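Long-range contacts in insecticidal protein (Brevibacillus laterosporus, PDB 7ML9), which is active against the western corn rootworm and probably acts by forming beta-barrel pores in membranes, as aerolysin and epsilon-toxin relatives do: residues Asp56-Ser61 and Phe70-Lys75; Ser84-Asn89 and Ala221-Ile226; Thr133-Thr138 and Thr182-Tyr187; Thr141-Leu146 and Gln272-Ser277; Thr169-Gln174 and Gly215-Tyr220. One frame throughout, in Å; residues are numbered along the deposited sequence.

Interaction 1: residues Asp56-Ser61 and Phe70-Lys75; sequences DEQQFS and FLTPPK
Residues Asp56-Ser61 and Phe70-Lys75 run antiparallel at the open end of a short beta hairpin built from strands 59-63 and 69-71. Phe70 gives up the most area to the contact. Its CG stands anti to the carbonyl carbon, and the ring leans across to the other strand so that CB of Phe60 sits over one face, 3.7 Å from the Phe70 centroid and displaced toward the rim. That is a CH-pi contact; the two phenyl rings themselves meet obliquely, with planes 52° apart. The residues form a non-hydrogen-bonded pair, in keeping with a separation of 4.3 Å between Phe60 CA and Phe70 CA. Gln58 comes second. With CG anti to the backbone N (chi1 -178°) and the chain extended, it lies alongside Thr72, and its NE2 donates to Thr72 OG1 at 3.1 Å. The bond is nearly straight (165°), with the oxygen in the amide plane. Gln59 and Leu71 occupy the other face as the hydrogen-bonded pair: Leu71 N donates to Gln59 O at 2.8 Å, and Gln59 N to Leu71 O at 2.9 Å. Gln59 NE2 donates to Lys53 O in the preceding loop, and Leu71 rests on Phe44, turning this face to helix 28-48. Where the strands part, one water spans the gap, donating to Asp56 O at 2.8 Å and to Pro73 O at 2.7 Å.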
# COMPACT_ATOMS: atom_id res chain seq x y z
N ASP A 56 -6.25 -21.24 28.52
CA ASP A 56 -6.90 -20.74 29.72
C ASP A 56 -7.58 -21.85 30.51
O ASP A 56 -8.06 -21.61 31.63
CB ASP A 56 -7.95 -19.67 29.36
CG ASP A 56 -7.32 -18.36 28.90
OD1 ASP A 56 -6.08 -18.20 29.02
OD2 ASP A 56 -8.07 -17.48 28.43
N GLU A 57 -7.63 -23.06 29.97
CA GLU A 57 -8.33 -24.19 30.58
C GLU A 57 -7.40 -24.95 31.51
O GLU A 57 -6.17 -24.97 31.32
CB GLU A 57 -8.87 -25.14 29.52
CG GLU A 57 -10.08 -24.63 28.76
CD GLU A 57 -10.66 -25.67 27.82
OE1 GLU A 57 -9.93 -26.10 26.89
OE2 GLU A 57 -11.83 -26.07 28.01
N GLN A 58 -7.98 -25.59 32.52
CA GLN A 58 -7.16 -26.44 33.37
C GLN A 58 -6.63 -27.59 32.54
O GLN A 58 -7.33 -28.15 31.69
CB GLN A 58 -7.97 -26.95 34.56
CG GLN A 58 -7.15 -27.81 35.50
CD GLN A 58 -7.99 -28.40 36.61
OE1 GLN A 58 -8.87 -29.23 36.36
NE2 GLN A 58 -7.74 -27.98 37.85
N GLN A 59 -5.36 -27.93 32.75
CA GLN A 59 -4.78 -29.05 32.03
C GLN A 59 -3.79 -29.76 32.95
O GLN A 59 -3.35 -29.21 33.97
CB GLN A 59 -4.10 -28.59 30.72
CG GLN A 59 -2.87 -27.72 30.90
CD GLN A 59 -2.38 -27.09 29.58
OE1 GLN A 59 -2.07 -27.79 28.61
NE2 GLN A 59 -2.30 -25.77 29.55
N PHE A 60 -3.47 -31.00 32.58
CA PHE A 60 -2.52 -31.79 33.34
C PHE A 60 -1.48 -32.36 32.39
O PHE A 60 -1.70 -32.45 31.18
CB PHE A 60 -3.20 -32.93 34.14
CG PHE A 60 -3.83 -34.00 33.28
CD1 PHE A 60 -3.08 -35.06 32.78
CD2 PHE A 60 -5.19 -33.96 32.99
CE1 PHE A 60 -3.67 -36.04 32.00
CE2 PHE A 60 -5.77 -34.93 32.20
CZ PHE A 60 -5.01 -35.97 31.71
N SER A 61 -0.35 -32.76 32.95
CA SER A 61 0.71 -33.28 32.11
C SER A 61 1.64 -34.10 33.00
O SER A 61 1.82 -33.79 34.18
CB SER A 61 1.46 -32.14 31.42
OG SER A 61 2.81 -32.49 31.18
N PHE A 70 -0.46 -30.18 37.37
CA PHE A 70 -1.63 -29.47 36.90
C PHE A 70 -1.31 -28.00 36.66
O PHE A 70 -0.50 -27.39 37.37
CB PHE A 70 -2.78 -29.59 37.90
CG PHE A 70 -3.60 -30.84 37.71
CD1 PHE A 70 -4.70 -30.83 36.87
CD2 PHE A 70 -3.26 -32.02 38.35
CE1 PHE A 70 -5.46 -31.97 36.68
CE2 PHE A 70 -4.01 -33.17 38.16
CZ PHE A 70 -5.11 -33.14 37.32
N LEU A 71 -1.92 -27.45 35.61
CA LEU A 71 -1.86 -26.02 35.31
C LEU A 71 -3.30 -25.53 35.26
O LEU A 71 -4.08 -25.96 34.41
CB LEU A 71 -1.12 -25.75 33.99
CG LEU A 71 -1.03 -24.29 33.50
CD1 LEU A 71 -0.57 -23.37 34.61
CD2 LEU A 71 -0.11 -24.17 32.25
N THR A 72 -3.65 -24.66 36.20
CA THR A 72 -5.00 -24.11 36.33
C THR A 72 -4.86 -22.60 36.37
O THR A 72 -4.65 -22.01 37.44
CB THR A 72 -5.71 -24.61 37.59
OG1 THR A 72 -5.40 -26.00 37.80
CG2 THR A 72 -7.23 -24.43 37.48
N PRO A 73 -4.95 -21.92 35.22
CA PRO A 73 -4.91 -20.45 35.22
C PRO A 73 -6.09 -19.87 35.97
O PRO A 73 -7.25 -20.26 35.73
CB PRO A 73 -4.95 -20.09 33.72
CG PRO A 73 -4.48 -21.37 33.00
CD PRO A 73 -5.02 -22.50 33.86
N PRO A 74 -5.84 -18.97 36.91
CA PRO A 74 -6.94 -18.39 37.70
C PRO A 74 -7.72 -17.34 36.91
O PRO A 74 -7.28 -16.83 35.88
CB PRO A 74 -6.20 -17.75 38.88
CG PRO A 74 -4.87 -17.41 38.35
CD PRO A 74 -4.53 -18.44 37.31
N LYS A 75 -8.93 -17.04 37.42
CA LYS A 75 -9.78 -16.03 36.77
C LYS A 75 -9.04 -14.72 36.61
O LYS A 75 -9.30 -13.95 35.68
CB LYS A 75 -11.05 -15.79 37.58
CG LYS A 75 -11.81 -17.04 37.98
CD LYS A 75 -12.09 -17.93 36.80
CE LYS A 75 -12.66 -19.26 37.26
NZ LYS A 75 -13.83 -19.07 38.18
O HOH W 1 -8.23 -22.39 34.36

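Interaction 2: residues Ser84-Asn89 and Ala221-Ile226; sequences SQYKVN and ANVGGI
Ser84 begins the antiparallel pairing with two backbone bonds to Ile226: its N donates to Ile226 O at 3.0 Å, and Ile226 N returns to Ser84 O at 2.8 Å. Its OG rests 3.6 Å from Ile226 CB and is hydrogen-bonded to Trp228 NE1. At Gln85 phi turns positive (59°) and the chain rounds a corner, leaving the side-chain amide alongside Ile226 CG1. The register slips by one residue before Lys87, a beta bulge. Tyr86 therefore faces Gly225, with Tyr86 CA 3.3 Å from Gly224 O, while its ring reaches Val223 obliquely and its OH bonds Leu148 O. Lys87 N approaches Gly224 O from 48° above the carbonyl plane, but Gly224 N meets Lys87 O in plane at 2.8 Å. Val88 pairs with Val223, their methyls barely touching. Asn89 closes the contact twice over: its N donates to Asn222 O at 2.7 Å, and ND2 donates almost straight (172°) to Asn222 OD1 at 2.9 Å, in both the amide and the carbonyl plane. Cohesion here is thus chiefly backbone hydrogen bonding plus one amide pair, which ties strand 86-115 to strand 201-229 with little apolar contact between the two segments.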
# COMPACT_ATOMS: atom_id res chain seq x y z
N SER A 84 -3.30 -6.21 29.65
CA SER A 84 -3.81 -4.94 30.16
C SER A 84 -3.00 -3.83 29.53
O SER A 84 -1.91 -4.06 29.00
CB SER A 84 -3.74 -4.86 31.70
OG SER A 84 -2.38 -4.78 32.13
N GLN A 85 -3.55 -2.61 29.60
CA GLN A 85 -2.93 -1.42 29.04
C GLN A 85 -2.70 -1.57 27.53
O GLN A 85 -1.72 -1.05 27.00
CB GLN A 85 -1.62 -1.08 29.75
CG GLN A 85 -1.79 -0.45 31.12
CD GLN A 85 -0.50 -0.42 31.90
OE1 GLN A 85 0.50 0.16 31.46
NE2 GLN A 85 -0.49 -1.06 33.06
N TYR A 86 -3.60 -2.27 26.85
CA TYR A 86 -3.48 -2.44 25.41
C TYR A 86 -3.75 -1.11 24.72
O TYR A 86 -4.74 -0.43 25.03
CB TYR A 86 -4.46 -3.50 24.92
CG TYR A 86 -4.54 -3.57 23.40
CD1 TYR A 86 -3.55 -4.21 22.67
CD2 TYR A 86 -5.58 -2.97 22.71
CE1 TYR A 86 -3.61 -4.26 21.26
CE2 TYR A 86 -5.64 -3.00 21.32
CZ TYR A 86 -4.66 -3.65 20.60
OH TYR A 86 -4.72 -3.70 19.22
N LYS A 87 -2.89 -0.73 23.78
CA LYS A 87 -2.98 0.59 23.17
C LYS A 87 -2.37 0.52 21.78
O LYS A 87 -1.32 -0.08 21.60
CB LYS A 87 -2.23 1.63 24.02
CG LYS A 87 -2.30 3.05 23.51
CD LYS A 87 -1.96 4.02 24.63
CE LYS A 87 -2.55 5.40 24.37
NZ LYS A 87 -1.71 6.16 23.41
N VAL A 88 -3.02 1.14 20.80
CA VAL A 88 -2.39 1.34 19.50
C VAL A 88 -1.65 2.67 19.58
O VAL A 88 -2.27 3.73 19.74
CB VAL A 88 -3.41 1.34 18.36
CG1 VAL A 88 -2.70 1.53 17.03
CG2 VAL A 88 -4.21 0.04 18.36
N ASN A 89 -0.32 2.63 19.51
CA ASN A 89 0.50 3.82 19.70
C ASN A 89 0.73 4.60 18.41
O ASN A 89 0.75 5.83 18.42
CB ASN A 89 1.87 3.45 20.27
CG ASN A 89 1.76 2.71 21.59
OD1 ASN A 89 1.04 3.15 22.48
ND2 ASN A 89 2.47 1.59 21.71
N ALA A 221 1.57 -1.40 12.73
CA ALA A 221 1.02 -0.75 13.91
C ALA A 221 1.95 -1.04 15.08
O ALA A 221 2.42 -2.18 15.24
CB ALA A 221 -0.41 -1.23 14.20
N ASN A 222 2.25 -0.02 15.87
CA ASN A 222 3.01 -0.16 17.10
C ASN A 222 2.00 -0.21 18.23
O ASN A 222 1.21 0.73 18.40
CB ASN A 222 3.98 1.01 17.26
CG ASN A 222 4.81 0.93 18.54
OD1 ASN A 222 4.29 0.83 19.65
ND2 ASN A 222 6.13 1.00 18.38
N VAL A 223 1.99 -1.32 18.98
CA VAL A 223 0.99 -1.51 20.03
C VAL A 223 1.68 -1.81 21.36
O VAL A 223 2.75 -2.43 21.40
CB VAL A 223 -0.02 -2.63 19.68
CG1 VAL A 223 -0.62 -2.42 18.29
CG2 VAL A 223 0.63 -3.98 19.75
N GLY A 224 1.06 -1.36 22.44
CA GLY A 224 1.59 -1.53 23.78
C GLY A 224 0.69 -2.43 24.61
O GLY A 224 -0.44 -2.75 24.22
N GLY A 225 1.22 -2.89 25.73
CA GLY A 225 0.44 -3.77 26.59
C GLY A 225 1.30 -4.53 27.57
O GLY A 225 2.54 -4.53 27.48
N ILE A 226 0.62 -5.17 28.52
CA ILE A 226 1.21 -5.95 29.60
C ILE A 226 0.61 -7.35 29.55
O ILE A 226 -0.62 -7.49 29.60
CB ILE A 226 0.94 -5.32 30.98
CG1 ILE A 226 1.44 -3.88 31.07
CG2 ILE A 226 1.55 -6.19 32.10
CD1 ILE A 226 2.94 -3.75 30.88

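Interaction 3: residues Thr133-Thr138 and Thr182-Tyr187; sequences TYTEST and TKQVSY
Glu136 OE2 is held by two groups: Tyr187 OH, which donates to it at 2.6 Å, and Arg314 NE, through a salt bridge. The tyrosine uses the anti lone pair of the oxygen and brings OE2 to the edge of its ring. The guanidinium charge and the short phenolic bond would be expected to keep the carboxylate ionised. Tyr187 OH is itself bonded by Gly280 N, a second-shell contact that helps to fix its position. The frame is an antiparallel pair in the long sheet of this aerolysin-type protein, strand 130-147 beside strand 178-189; the short segments 133-138 and 182-187 run at 153° to each other. Tyr134 N donates to Val185 O at 3.0 Å, and Val185 N to Tyr134 O at 2.8 Å; Glu136 and Lys183 also exchange two backbone bonds, that from Glu136 N more bent. On the face that carries Glu136, Val185 CG2 lies over one face of the Tyr187 ring and 3.6 Å from Glu136 OE2. Tyr134 CB touches Tyr187 CE2 at 3.5 Å, the two rings crossing obliquely at 33°. The opposite face is polar and lined by threonines. There Gln184, bent at chi2, lies alongside Thr135, and its NE2 donates to Thr135 OG1 at 3.0 Å with an N-H...O angle of 158°.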
# COMPACT_ATOMS: atom_id res chain seq x y z
N THR A 133 -9.58 15.07 -21.58
CA THR A 133 -10.23 15.01 -20.28
C THR A 133 -10.10 13.58 -19.78
O THR A 133 -10.67 12.65 -20.36
CB THR A 133 -11.69 15.46 -20.36
OG1 THR A 133 -11.71 16.84 -20.73
CG2 THR A 133 -12.38 15.28 -19.00
N TYR A 134 -9.34 13.42 -18.71
CA TYR A 134 -8.89 12.10 -18.30
C TYR A 134 -9.27 11.86 -16.85
O TYR A 134 -9.21 12.78 -16.03
CB TYR A 134 -7.37 12.00 -18.46
CG TYR A 134 -6.83 10.60 -18.33
CD1 TYR A 134 -6.93 9.70 -19.38
CD2 TYR A 134 -6.23 10.17 -17.15
CE1 TYR A 134 -6.43 8.40 -19.28
CE2 TYR A 134 -5.73 8.89 -17.03
CZ TYR A 134 -5.84 8.00 -18.09
OH TYR A 134 -5.34 6.71 -17.97
N THR A 135 -9.65 10.63 -16.53
CA THR A 135 -9.94 10.23 -15.16
C THR A 135 -8.76 9.44 -14.61
O THR A 135 -8.56 8.28 -14.96
CB THR A 135 -11.22 9.41 -15.08
OG1 THR A 135 -12.32 10.20 -15.58
CG2 THR A 135 -11.50 8.99 -13.62
N GLU A 136 -7.96 10.10 -13.77
CA GLU A 136 -6.96 9.42 -12.96
C GLU A 136 -7.65 8.66 -11.84
O GLU A 136 -8.64 9.12 -11.25
CB GLU A 136 -5.97 10.42 -12.37
CG GLU A 136 -5.24 11.30 -13.39
CD GLU A 136 -4.43 12.37 -12.72
OE1 GLU A 136 -4.57 12.55 -11.49
OE2 GLU A 136 -3.65 13.06 -13.41
N SER A 137 -7.14 7.47 -11.55
CA SER A 137 -7.71 6.59 -10.54
C SER A 137 -6.58 6.04 -9.69
O SER A 137 -5.53 5.67 -10.22
CB SER A 137 -8.49 5.44 -11.18
OG SER A 137 -9.40 4.87 -10.26
N THR A 138 -6.79 6.00 -8.38
CA THR A 138 -5.91 5.29 -7.46
C THR A 138 -6.78 4.39 -6.59
O THR A 138 -7.76 4.86 -6.01
CB THR A 138 -5.14 6.25 -6.56
OG1 THR A 138 -4.30 7.09 -7.36
CG2 THR A 138 -4.27 5.46 -5.58
N THR A 182 -10.85 8.97 -7.43
CA THR A 182 -10.72 9.40 -8.82
C THR A 182 -10.66 10.92 -8.90
O THR A 182 -11.31 11.62 -8.11
CB THR A 182 -11.88 8.91 -9.71
OG1 THR A 182 -13.12 9.39 -9.20
CG2 THR A 182 -11.90 7.40 -9.78
N LYS A 183 -9.87 11.41 -9.84
CA LYS A 183 -9.84 12.82 -10.20
C LYS A 183 -10.02 12.92 -11.71
O LYS A 183 -9.31 12.25 -12.47
CB LYS A 183 -8.52 13.50 -9.82
CG LYS A 183 -8.01 13.28 -8.42
CD LYS A 183 -6.76 14.11 -8.22
CE LYS A 183 -5.91 13.58 -7.08
NZ LYS A 183 -6.56 13.82 -5.76
N GLN A 184 -10.98 13.72 -12.15
CA GLN A 184 -10.96 14.16 -13.53
C GLN A 184 -9.96 15.30 -13.65
O GLN A 184 -9.91 16.19 -12.79
CB GLN A 184 -12.35 14.61 -14.00
CG GLN A 184 -13.20 13.45 -14.45
CD GLN A 184 -13.85 12.76 -13.28
OE1 GLN A 184 -14.22 13.40 -12.30
NE2 GLN A 184 -13.97 11.44 -13.36
N VAL A 185 -9.13 15.24 -14.68
CA VAL A 185 -8.14 16.28 -14.91
C VAL A 185 -8.20 16.67 -16.38
O VAL A 185 -8.71 15.93 -17.22
CB VAL A 185 -6.71 15.83 -14.52
CG1 VAL A 185 -6.63 15.46 -13.04
CG2 VAL A 185 -6.26 14.65 -15.39
N SER A 186 -7.70 17.85 -16.66
CA SER A 186 -7.47 18.28 -18.03
C SER A 186 -5.97 18.24 -18.27
O SER A 186 -5.20 18.86 -17.52
CB SER A 186 -8.03 19.68 -18.28
OG SER A 186 -8.05 19.97 -19.67
N TYR A 187 -5.57 17.48 -19.28
CA TYR A 187 -4.20 17.47 -19.78
C TYR A 187 -4.11 18.39 -20.99
O TYR A 187 -5.00 18.38 -21.84
CB TYR A 187 -3.76 16.07 -20.17
CG TYR A 187 -3.67 15.09 -19.01
CD1 TYR A 187 -3.14 15.47 -17.79
CD2 TYR A 187 -4.10 13.78 -19.16
CE1 TYR A 187 -3.04 14.56 -16.74
CE2 TYR A 187 -4.01 12.86 -18.11
CZ TYR A 187 -3.49 13.27 -16.91
OH TYR A 187 -3.40 12.36 -15.87

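Interaction 4: residues Thr141-Leu146 and Gln272-Ser277; sequences TTTHGL and QGTFKS
Thr143 has OG1 in the crowded position between backbone N and carbonyl carbon (chi1 54°), His144 has CG anti to its carbonyl carbon (chi1 -65°), and Gln272 has chi1 at -100°, well off a staggered value, with the chain extended beyond CG. These torsions send the imidazole and the glutamine chain out side by side in the same direction. Gln272 CD then lies over one face of the His144 ring, offset toward the rim, and His144 ND1 stands 3.8 Å from Gln272 CB. Thr143 OG1 reaches the ring from its edge, in plane, where it shares a weak hydrogen bond with ND1. A water joins the same hydroxyl to the amide, 2.8 Å from Thr143 OG1 and accepting from Gln272 NE2 at 3.0 Å. The backbone beneath is a classic beta bulge, Thr143 and His144 together facing Gln272. Both amides converge on one oxygen: Thr143 N donates to Gln272 O at 2.9 Å, and His144 N does so at 3.0 Å, each from above the carbonyl plane. Gln272 N returns to His144 O along a lone pair. Before the bulge the pairing is regular, Thr141 and Thr274 exchanging two backbone bonds, with Thr274 N 2.9 Å from Thr141 O. Next to this pair Gly273 faces Thr142 and, lacking a side chain, lets the strands close in, Gly273 CA lying 3.1 Å from Thr141 O, while Thr142 OG1, on the other face, bonds Asn172 O.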
# COMPACT_ATOMS: atom_id res chain seq x y z
N THR A 141 -6.19 -2.16 -1.82
CA THR A 141 -6.89 -3.26 -1.14
C THR A 141 -6.04 -3.69 0.04
O THR A 141 -4.83 -3.87 -0.10
CB THR A 141 -7.11 -4.45 -2.08
OG1 THR A 141 -7.99 -4.08 -3.15
CG2 THR A 141 -7.73 -5.62 -1.31
N THR A 142 -6.66 -3.85 1.20
CA THR A 142 -5.96 -4.42 2.35
C THR A 142 -6.02 -5.94 2.23
O THR A 142 -7.11 -6.53 2.31
CB THR A 142 -6.56 -3.93 3.65
OG1 THR A 142 -6.41 -2.50 3.72
CG2 THR A 142 -5.83 -4.58 4.84
N THR A 143 -4.88 -6.56 1.97
CA THR A 143 -4.85 -7.99 1.69
C THR A 143 -4.53 -8.83 2.92
O THR A 143 -5.00 -9.97 3.03
CB THR A 143 -3.83 -8.30 0.58
OG1 THR A 143 -2.55 -7.76 0.95
CG2 THR A 143 -4.27 -7.65 -0.77
N HIS A 144 -3.71 -8.31 3.83
CA HIS A 144 -3.46 -8.92 5.14
C HIS A 144 -3.80 -7.85 6.17
O HIS A 144 -2.96 -6.99 6.47
CB HIS A 144 -2.02 -9.38 5.29
CG HIS A 144 -1.63 -10.49 4.37
ND1 HIS A 144 -1.64 -10.36 2.99
CD2 HIS A 144 -1.18 -11.74 4.62
CE1 HIS A 144 -1.23 -11.49 2.44
NE2 HIS A 144 -0.94 -12.34 3.41
N GLY A 145 -5.03 -7.90 6.70
CA GLY A 145 -5.50 -6.86 7.58
C GLY A 145 -5.04 -7.05 9.02
O GLY A 145 -4.62 -8.13 9.44
N LEU A 146 -5.12 -5.96 9.79
CA LEU A 146 -4.83 -5.97 11.22
C LEU A 146 -6.09 -5.54 11.95
O LEU A 146 -6.56 -4.41 11.79
CB LEU A 146 -3.64 -5.06 11.55
CG LEU A 146 -2.28 -5.37 10.91
CD1 LEU A 146 -1.26 -4.26 11.16
CD2 LEU A 146 -1.72 -6.69 11.39
N GLN A 272 -0.43 -6.08 5.16
CA GLN A 272 -0.06 -5.87 3.77
C GLN A 272 -1.24 -5.32 2.98
O GLN A 272 -2.40 -5.65 3.25
CB GLN A 272 0.38 -7.17 3.09
CG GLN A 272 1.88 -7.36 2.98
CD GLN A 272 2.24 -8.74 2.47
OE1 GLN A 272 3.07 -9.44 3.07
NE2 GLN A 272 1.62 -9.14 1.36
N GLY A 273 -0.92 -4.54 1.95
CA GLY A 273 -1.92 -4.11 0.99
C GLY A 273 -1.35 -4.08 -0.42
O GLY A 273 -0.14 -4.27 -0.63
N THR A 274 -2.24 -3.86 -1.39
CA THR A 274 -1.87 -3.64 -2.78
C THR A 274 -2.41 -2.28 -3.21
O THR A 274 -3.28 -1.71 -2.56
CB THR A 274 -2.42 -4.73 -3.72
OG1 THR A 274 -3.84 -4.85 -3.56
CG2 THR A 274 -1.76 -6.07 -3.45
N PHE A 275 -1.87 -1.76 -4.31
CA PHE A 275 -2.40 -0.51 -4.85
C PHE A 275 -2.20 -0.49 -6.36
O PHE A 275 -1.38 -1.22 -6.92
CB PHE A 275 -1.73 0.72 -4.23
CG PHE A 275 -0.29 0.89 -4.63
CD1 PHE A 275 0.71 0.26 -3.91
CD2 PHE A 275 0.06 1.65 -5.74
CE1 PHE A 275 2.04 0.40 -4.27
CE2 PHE A 275 1.39 1.79 -6.12
CZ PHE A 275 2.38 1.17 -5.38
N LYS A 276 -2.96 0.38 -7.02
CA LYS A 276 -2.75 0.60 -8.45
C LYS A 276 -3.20 2.01 -8.78
O LYS A 276 -3.99 2.62 -8.05
CB LYS A 276 -3.50 -0.42 -9.30
CG LYS A 276 -4.99 -0.41 -9.10
CD LYS A 276 -5.66 -1.40 -10.03
CE LYS A 276 -7.13 -1.56 -9.69
NZ LYS A 276 -7.98 -1.70 -10.90
N SER A 277 -2.68 2.54 -9.89
CA SER A 277 -2.94 3.93 -10.25
C SER A 277 -2.75 4.09 -11.75
O SER A 277 -1.93 3.39 -12.35
CB SER A 277 -2.03 4.87 -9.47
OG SER A 277 -2.46 6.20 -9.54
O HOH W 2 -0.35 -8.31 -0.74

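Interaction 5: residues Thr169-Gln174 and Gly215-Tyr220; sequences TEYNFQ and GEANLY
Tyr171 leaves its strand with CG anti to the carbonyl carbon and heads for strand 201-229. Its CB already lies near the Leu219 CD2 methyl, and CG comes closest to that methyl, at 3.7 Å. Tyr171 CD1 and CD2 both lie near it too, so Leu219 CD2 sits over one ring face, 4.0 Å from the Tyr171 centroid and 24° off the normal, a CH-pi contact displaced toward the rim. Farther out the partner changes: Tyr171 CE2 meets Ala217 CB at 3.6 Å, and CZ lies equally near it. At the tip, Tyr171 OH is 3.3 Å from Ala217 CB and makes a weak hydrogen bond to Thr274 O, which gives the buried phenol a polar partner. Strand 165-172 pairs with 153-160 as a hairpin lying against the large sheet, consistent with the insertion hairpin of aerolysin-type toxins, which in relatives moves to build the pore. No hydrogen bond links the two segments, whose nearest CA atoms, those of Phe173 and Leu219, are 7.4 Å apart. Phe173 slides past Leu219 in the opposite direction, taking Leu219 CB over one face at 4.1 Å from the Phe173 centroid. The edge of the same ring points CE2 at the carbonyl of Tyr220, with Tyr220 O in plane and 3.4 Å from Phe173 CE2. Just beyond the strand, an Asx turn bends the chain, Gln174 N donating almost straight (173°) to Asn172 OD1.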
# COMPACT_ATOMS: atom_id res chain seq x y z
N THR A 169 -2.28 7.14 -1.12
CA THR A 169 -3.47 6.32 -0.97
C THR A 169 -3.58 5.97 0.51
O THR A 169 -2.56 5.81 1.18
CB THR A 169 -3.41 5.07 -1.86
OG1 THR A 169 -4.67 4.40 -1.87
CG2 THR A 169 -2.31 4.10 -1.39
N GLU A 170 -4.80 5.90 1.01
CA GLU A 170 -5.06 5.70 2.43
C GLU A 170 -5.61 4.30 2.66
O GLU A 170 -6.66 3.94 2.12
CB GLU A 170 -6.02 6.75 2.99
CG GLU A 170 -6.18 6.65 4.50
CD GLU A 170 -7.02 7.77 5.09
OE1 GLU A 170 -8.06 8.11 4.48
OE2 GLU A 170 -6.62 8.31 6.15
N TYR A 171 -4.88 3.50 3.44
CA TYR A 171 -5.32 2.15 3.77
C TYR A 171 -6.17 2.18 5.02
O TYR A 171 -5.85 2.88 5.99
CB TYR A 171 -4.11 1.23 4.00
CG TYR A 171 -3.43 0.81 2.74
CD1 TYR A 171 -3.87 -0.30 2.04
CD2 TYR A 171 -2.37 1.53 2.24
CE1 TYR A 171 -3.25 -0.68 0.87
CE2 TYR A 171 -1.74 1.16 1.07
CZ TYR A 171 -2.19 0.06 0.40
OH TYR A 171 -1.56 -0.32 -0.77
N ASN A 172 -7.25 1.42 5.00
CA ASN A 172 -7.94 1.01 6.22
C ASN A 172 -7.46 -0.39 6.58
O ASN A 172 -7.53 -1.30 5.75
CB ASN A 172 -9.46 1.05 6.05
CG ASN A 172 -10.20 0.82 7.35
OD1 ASN A 172 -9.92 -0.14 8.08
ND2 ASN A 172 -11.14 1.71 7.67
N PHE A 173 -6.99 -0.55 7.81
CA PHE A 173 -6.29 -1.78 8.20
C PHE A 173 -7.21 -2.99 8.30
O PHE A 173 -6.70 -4.11 8.44
CB PHE A 173 -5.54 -1.57 9.52
CG PHE A 173 -4.23 -0.82 9.38
CD1 PHE A 173 -4.00 0.07 8.33
CD2 PHE A 173 -3.21 -1.02 10.30
CE1 PHE A 173 -2.79 0.76 8.22
CE2 PHE A 173 -2.00 -0.34 10.20
CZ PHE A 173 -1.79 0.55 9.15
N GLN A 174 -8.53 -2.83 8.24
CA GLN A 174 -9.39 -4.00 8.32
C GLN A 174 -9.23 -4.86 7.07
O GLN A 174 -9.17 -4.35 5.95
CB GLN A 174 -10.85 -3.60 8.49
CG GLN A 174 -11.81 -4.80 8.49
CD GLN A 174 -13.29 -4.39 8.46
OE1 GLN A 174 -13.71 -3.47 9.17
NE2 GLN A 174 -14.07 -5.07 7.64
N GLY A 215 1.53 -2.08 -7.10
CA GLY A 215 2.54 -2.52 -6.17
C GLY A 215 1.96 -2.98 -4.86
O GLY A 215 0.77 -3.29 -4.77
N GLU A 216 2.82 -3.00 -3.86
CA GLU A 216 2.51 -3.55 -2.56
C GLU A 216 2.87 -2.54 -1.50
O GLU A 216 3.78 -1.72 -1.67
CB GLU A 216 3.28 -4.84 -2.31
CG GLU A 216 3.03 -5.93 -3.32
CD GLU A 216 2.09 -6.98 -2.81
OE1 GLU A 216 1.59 -6.82 -1.66
OE2 GLU A 216 1.85 -7.98 -3.53
N ALA A 217 2.16 -2.62 -0.38
CA ALA A 217 2.41 -1.78 0.77
C ALA A 217 2.58 -2.66 2.00
O ALA A 217 1.91 -3.69 2.12
CB ALA A 217 1.25 -0.81 0.98
N ASN A 218 3.49 -2.26 2.89
CA ASN A 218 3.52 -2.80 4.25
C ASN A 218 2.70 -1.91 5.17
O ASN A 218 2.85 -0.68 5.15
CB ASN A 218 4.95 -2.89 4.76
CG ASN A 218 5.79 -3.86 3.98
OD1 ASN A 218 6.95 -3.58 3.70
ND2 ASN A 218 5.21 -4.99 3.61
N LEU A 219 1.84 -2.53 5.97
CA LEU A 219 1.04 -1.84 6.97
C LEU A 219 1.60 -2.20 8.35
O LEU A 219 1.88 -3.38 8.61
CB LEU A 219 -0.43 -2.27 6.87
CG LEU A 219 -1.00 -2.25 5.44
CD1 LEU A 219 -2.43 -2.74 5.45
CD2 LEU A 219 -0.91 -0.86 4.86
N TYR A 220 1.81 -1.19 9.20
CA TYR A 220 2.48 -1.40 10.49
C TYR A 220 1.66 -0.74 11.59
O TYR A 220 1.12 0.35 11.41
CB TYR A 220 3.90 -0.79 10.53
CG TYR A 220 4.89 -1.42 9.59
CD1 TYR A 220 5.42 -2.67 9.84
CD2 TYR A 220 5.32 -0.75 8.44
CE1 TYR A 220 6.35 -3.25 8.99
CE2 TYR A 220 6.24 -1.32 7.58
CZ TYR A 220 6.76 -2.57 7.86
OH TYR A 220 7.67 -3.15 7.01

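In the fold
Interactions 2, 3 and 4 are pairings within the long sheet, and interaction 5 packs the 153-160/165-172 hairpin against it, whereas interaction 1 lies near one end of the molecule, its centre about 61 Å from that of interaction 3 across the centre of the chain. Interactions 4 and 5 have centres about 5 Å apart and join through Leu146 N and Phe173 O, 2.8 Å apart. Interaction 3 shares strand 130-147 with interaction 4, where Thr138 OG1 meets Ser277 OG at 3.0 Å. Interactions 2 and 5 occupy successive parts of strand 201-229. The sodium ion, held by Glu30 and Asp34, lies about 9 Å from the Asp56 side chain; a bound samarium ion lies about 7 Å from the Gln272 side chain, and likewise from that of Tyr220.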